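Local coordinates for protein putative histidinol-phosphate aminotransferase (Burkholderia pseudomallei, PDB 3P1T) that probably catalyses the pyridoxal-phosphate-dependent transfer of an amino group between L-histidinol phosphate and 2-oxoglutarate in histidine biosynthesis, at residues V133-V139 and Q162-L168. Numbering follows the deposited sequence.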
ATOM      1  N   VAL A 133      17.087  20.938  20.470  1.00 47.09           N
ATOM      2  CA  VAL A 133      16.704  19.516  20.416  1.00 45.23           C
ATOM      3  C   VAL A 133      16.837  18.927  21.828  1.00 50.97           C
ATOM      4  O   VAL A 133      17.873  19.153  22.462  1.00 52.01           O
ATOM      5  CB  VAL A 133      17.563  18.745  19.376  1.00 47.82           C
ATOM      6  CG1 VAL A 133      17.414  17.232  19.525  1.00 47.16           C
ATOM      7  CG2 VAL A 133      17.237  19.190  17.953  1.00 46.46           C
ATOM      8  N   SER A 134      15.785  18.209  22.329  1.00 47.66           N
ATOM      9  CA  SER A 134      15.741  17.603  23.682  1.00 47.84           C
ATOM     10  C   SER A 134      15.415  16.115  23.616  1.00 51.31           C
ATOM     11  O   SER A 134      15.066  15.622  22.554  1.00 50.63           O
ATOM     12  CB  SER A 134      14.719  18.312  24.567  1.00 51.75           C
ATOM     13  OG  SER A 134      13.381  18.046  24.180  1.00 62.83           O
ATOM     14  N   ARG A 135      15.507  15.400  24.749  1.00 49.51           N
ATOM     15  CA  ARG A 135      15.263  13.953  24.818  1.00 49.52           C
ATOM     16  C   ARG A 135      13.760  13.633  24.687  1.00 53.95           C
ATOM     17  O   ARG A 135      13.391  12.464  24.572  1.00 53.44           O
ATOM     18  CB  ARG A 135      15.845  13.370  26.110  1.00 50.98           C
ATOM     19  CG  ARG A 135      17.397  13.381  26.163  1.00 64.40           C
ATOM     20  CD  ARG A 135      18.054  12.208  25.426  1.00 80.42           C
ATOM     21  NE  ARG A 135      19.521  12.284  25.414  1.00 95.20           N
ATOM     22  CZ  ARG A 135      20.322  11.720  26.320  1.00113.82           C
ATOM     23  NH1 ARG A 135      19.811  11.030  27.335  1.00104.41           N
ATOM     24  NH2 ARG A 135      21.640  11.850  26.222  1.00 99.39           N
ATOM     25  N   ASP A 136      12.906  14.673  24.634  1.00 50.78           N
ATOM     26  CA  ASP A 136      11.458  14.573  24.385  1.00 49.09           C
ATOM     27  C   ASP A 136      11.166  14.639  22.898  1.00 48.29           C
ATOM     28  O   ASP A 136      10.010  14.525  22.503  1.00 47.19           O
ATOM     29  CB  ASP A 136      10.677  15.706  25.086  1.00 52.06           C
ATOM     30  CG  ASP A 136      10.902  15.911  26.570  1.00 67.21           C
ATOM     31  OD1 ASP A 136      10.732  14.931  27.338  1.00 67.15           O
ATOM     32  OD2 ASP A 136      11.127  17.083  26.980  1.00 74.79           O
ATOM     33  N   ASP A 137      12.196  14.884  22.069  1.00 42.84           N
ATOM     34  CA  ASP A 137      12.030  15.062  20.634  1.00 41.08           C
ATOM     35  C   ASP A 137      12.408  13.846  19.836  1.00 45.32           C
ATOM     36  O   ASP A 137      13.357  13.132  20.169  1.00 46.34           O
ATOM     37  CB  ASP A 137      12.873  16.245  20.107  1.00 42.72           C
ATOM     38  CG  ASP A 137      12.582  17.613  20.712  1.00 52.89           C
ATOM     39  OD1 ASP A 137      11.485  17.790  21.302  1.00 54.00           O
ATOM     40  OD2 ASP A 137      13.442  18.509  20.586  1.00 55.71           O
ATOM     41  N   CYS A 138      11.647  13.637  18.753  1.00 40.43           N
ATOM     42  CA  CYS A 138      11.871  12.655  17.713  1.00 38.66           C
ATOM     43  C   CYS A 138      12.316  13.423  16.474  1.00 41.26           C
ATOM     44  O   CYS A 138      11.521  14.176  15.899  1.00 40.62           O
ATOM     45  CB  CYS A 138      10.635  11.804  17.463  1.00 38.21           C
ATOM     46  SG  CYS A 138      10.849  10.606  16.125  1.00 41.72           S
ATOM     47  N   VAL A 139      13.607  13.347  16.144  1.00 36.93           N
ATOM     48  CA  VAL A 139      14.169  14.127  15.052  1.00 36.27           C
ATOM     49  C   VAL A 139      14.149  13.290  13.782  1.00 40.03           C
ATOM     50  O   VAL A 139      14.655  12.171  13.768  1.00 39.71           O
ATOM     51  CB  VAL A 139      15.590  14.644  15.397  1.00 40.63           C
ATOM     52  CG1 VAL A 139      16.140  15.507  14.274  1.00 40.33           C
ATOM     53  CG2 VAL A 139      15.584  15.429  16.710  1.00 40.53           C
ATOM     54  N   GLN A 162      23.375  12.618  20.781  1.00 52.61           N
ATOM     55  CA  GLN A 162      23.552  12.957  22.199  0.50 53.52           C
ATOM     56  C   GLN A 162      22.327  13.691  22.759  1.00 57.66           C
ATOM     57  O   GLN A 162      21.945  13.464  23.914  1.00 58.82           O
ATOM     58  CB  GLN A 162      24.812  13.831  22.401  0.50 55.73           C
ATOM     59  CG  GLN A 162      26.149  13.100  22.190  0.50 65.58           C
ATOM     60  CD  GLN A 162      27.385  13.962  22.396  0.50 78.52           C
ATOM     61  OE1 GLN A 162      27.319  15.141  22.774  0.50 73.57           O
ATOM     62  NE2 GLN A 162      28.556  13.380  22.159  0.50 65.93           N
ATOM     63  N   ARG A 163      21.702  14.568  21.943  1.00 53.19           N
ATOM     64  CA  ARG A 163      20.557  15.386  22.355  1.00 52.50           C
ATOM     65  C   ARG A 163      19.152  14.799  22.059  1.00 55.50           C
ATOM     66  O   ARG A 163      18.248  15.074  22.843  1.00 55.71           O
ATOM     67  CB  ARG A 163      20.613  16.758  21.675  1.00 52.25           C
ATOM     68  CG  ARG A 163      21.703  17.678  22.205  1.00 59.23           C
ATOM     69  CD  ARG A 163      21.440  19.102  21.768  1.00 69.46           C
ATOM     70  NE  ARG A 163      22.045  20.066  22.688  1.00 96.62           N
ATOM     71  CZ  ARG A 163      21.469  20.502  23.809  1.00118.45           C
ATOM     72  NH1 ARG A 163      20.274  20.047  24.173  1.00105.79           N
ATOM     73  NH2 ARG A 163      22.091  21.384  24.583  1.00107.95           N
ATOM     74  N   ALA A 164      18.931  14.075  20.950  1.00 50.91           N
ATOM     75  CA  ALA A 164      17.577  13.585  20.623  1.00 49.05           C
ATOM     76  C   ALA A 164      17.132  12.386  21.470  1.00 51.98           C
ATOM     77  O   ALA A 164      17.969  11.602  21.933  1.00 53.42           O
ATOM     78  CB  ALA A 164      17.501  13.192  19.157  1.00 48.71           C
ATOM     79  N   GLY A 165      15.803  12.261  21.618  1.00 45.66           N
ATOM     80  CA  GLY A 165      15.135  11.136  22.261  1.00 44.33           C
ATOM     81  C   GLY A 165      15.110   9.954  21.308  1.00 46.81           C
ATOM     82  O   GLY A 165      15.463   8.837  21.696  1.00 47.42           O
ATOM     83  N   LYS A 166      14.690  10.215  20.038  1.00 39.96           N
ATOM     84  CA  LYS A 166      14.653   9.306  18.892  1.00 37.98           C
ATOM     85  C   LYS A 166      15.186  10.029  17.669  1.00 43.36           C
ATOM     86  O   LYS A 166      15.018  11.249  17.563  1.00 43.49           O
ATOM     87  CB  LYS A 166      13.239   8.754  18.611  1.00 37.75           C
ATOM     88  CG  LYS A 166      12.632   7.938  19.738  1.00 48.97           C
ATOM     89  CD  LYS A 166      13.385   6.652  20.034  1.00 53.85           C
ATOM     90  CE  LYS A 166      12.957   6.134  21.380  1.00 51.16           C
ATOM     91  NZ  LYS A 166      13.690   4.901  21.751  1.00 47.71           N
ATOM     92  N   LEU A 167      15.808   9.285  16.737  1.00 39.84           N
ATOM     93  CA  LEU A 167      16.323   9.860  15.494  1.00 39.02           C
ATOM     94  C   LEU A 167      16.011   8.962  14.303  1.00 43.04           C
ATOM     95  O   LEU A 167      16.312   7.766  14.330  1.00 45.45           O
ATOM     96  CB  LEU A 167      17.838  10.088  15.599  1.00 39.64           C
ATOM     97  CG  LEU A 167      18.540  10.725  14.397  1.00 43.36           C
ATOM     98  CD1 LEU A 167      18.099  12.166  14.185  1.00 44.25           C
ATOM     99  CD2 LEU A 167      20.024  10.688  14.557  1.00 39.96           C
ATOM    100  N   LEU A 168      15.389   9.540  13.268  1.00 35.81           N
ATOM    101  CA  LEU A 168      15.121   8.870  11.996  1.00 33.44           C
ATOM    102  C   LEU A 168      15.909   9.581  10.895  1.00 38.25           C
ATOM    103  O   LEU A 168      15.700  10.777  10.670  1.00 37.56           O
ATOM    104  CB  LEU A 168      13.617   8.814  11.647  1.00 31.63           C
ATOM    105  CG  LEU A 168      13.284   8.318  10.217  1.00 34.97           C
ATOM    106  CD1 LEU A 168      13.700   6.853  10.006  1.00 34.23           C
ATOM    107  CD2 LEU A 168      11.812   8.499   9.908  1.00 39.15           C
TER
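Gln162, near the end of helix 154-163, offers its carbonyl to Arg135, whose guanidinium takes it side-on: NE lies 3.1 Å and NH2 2.8 Å from Gln162 O. That oxygen sits in the guanidinium plane, so two N-H groups share one acceptor at the end of the helix. A bend at chi2 (-82°) carries the Arg135 chain away from its turn and past Ala164 O to the helix end. Arg163 NH1 donates to Val133 O at 3.1 Å, nearly along the C=O axis but bent at the hydrogen (139°), with the oxygen tilted from the guanidinium plane. The chain leaves helical geometry at Ala164, and the methyl there touches CG2 of Val139 and, more loosely, CG1 of Val133. Gly165 then passes close to the type I turn Ser134-Asp137, its CA 3.2 Å from Arg135 O. Asp137 O accepts both Gly165 N and, at 3.2 Å, Lys166 N, each in the carbonyl plane; the Asp137 carboxylate meanwhile receives Ser134 N and forms a salt bridge with Arg92. From Lys166 the pairing is parallel: Lys166 O takes Val139 N at 2.9 Å, while Lys166 CB packs against Cys138 SG and NZ reaches away to Asn189. Leu167 faces the same side of the sheet as Val139, laying CD1 against its CB at 3.7 Å. Leu168 N continues the ladder, meeting Val139 O in a nearly linear bond (172°). The two strands and helix 154-163 form a beta-alpha-beta crossover in the seven-stranded large-domain sheet characteristic of fold-type I PLP-dependent aminotransferases.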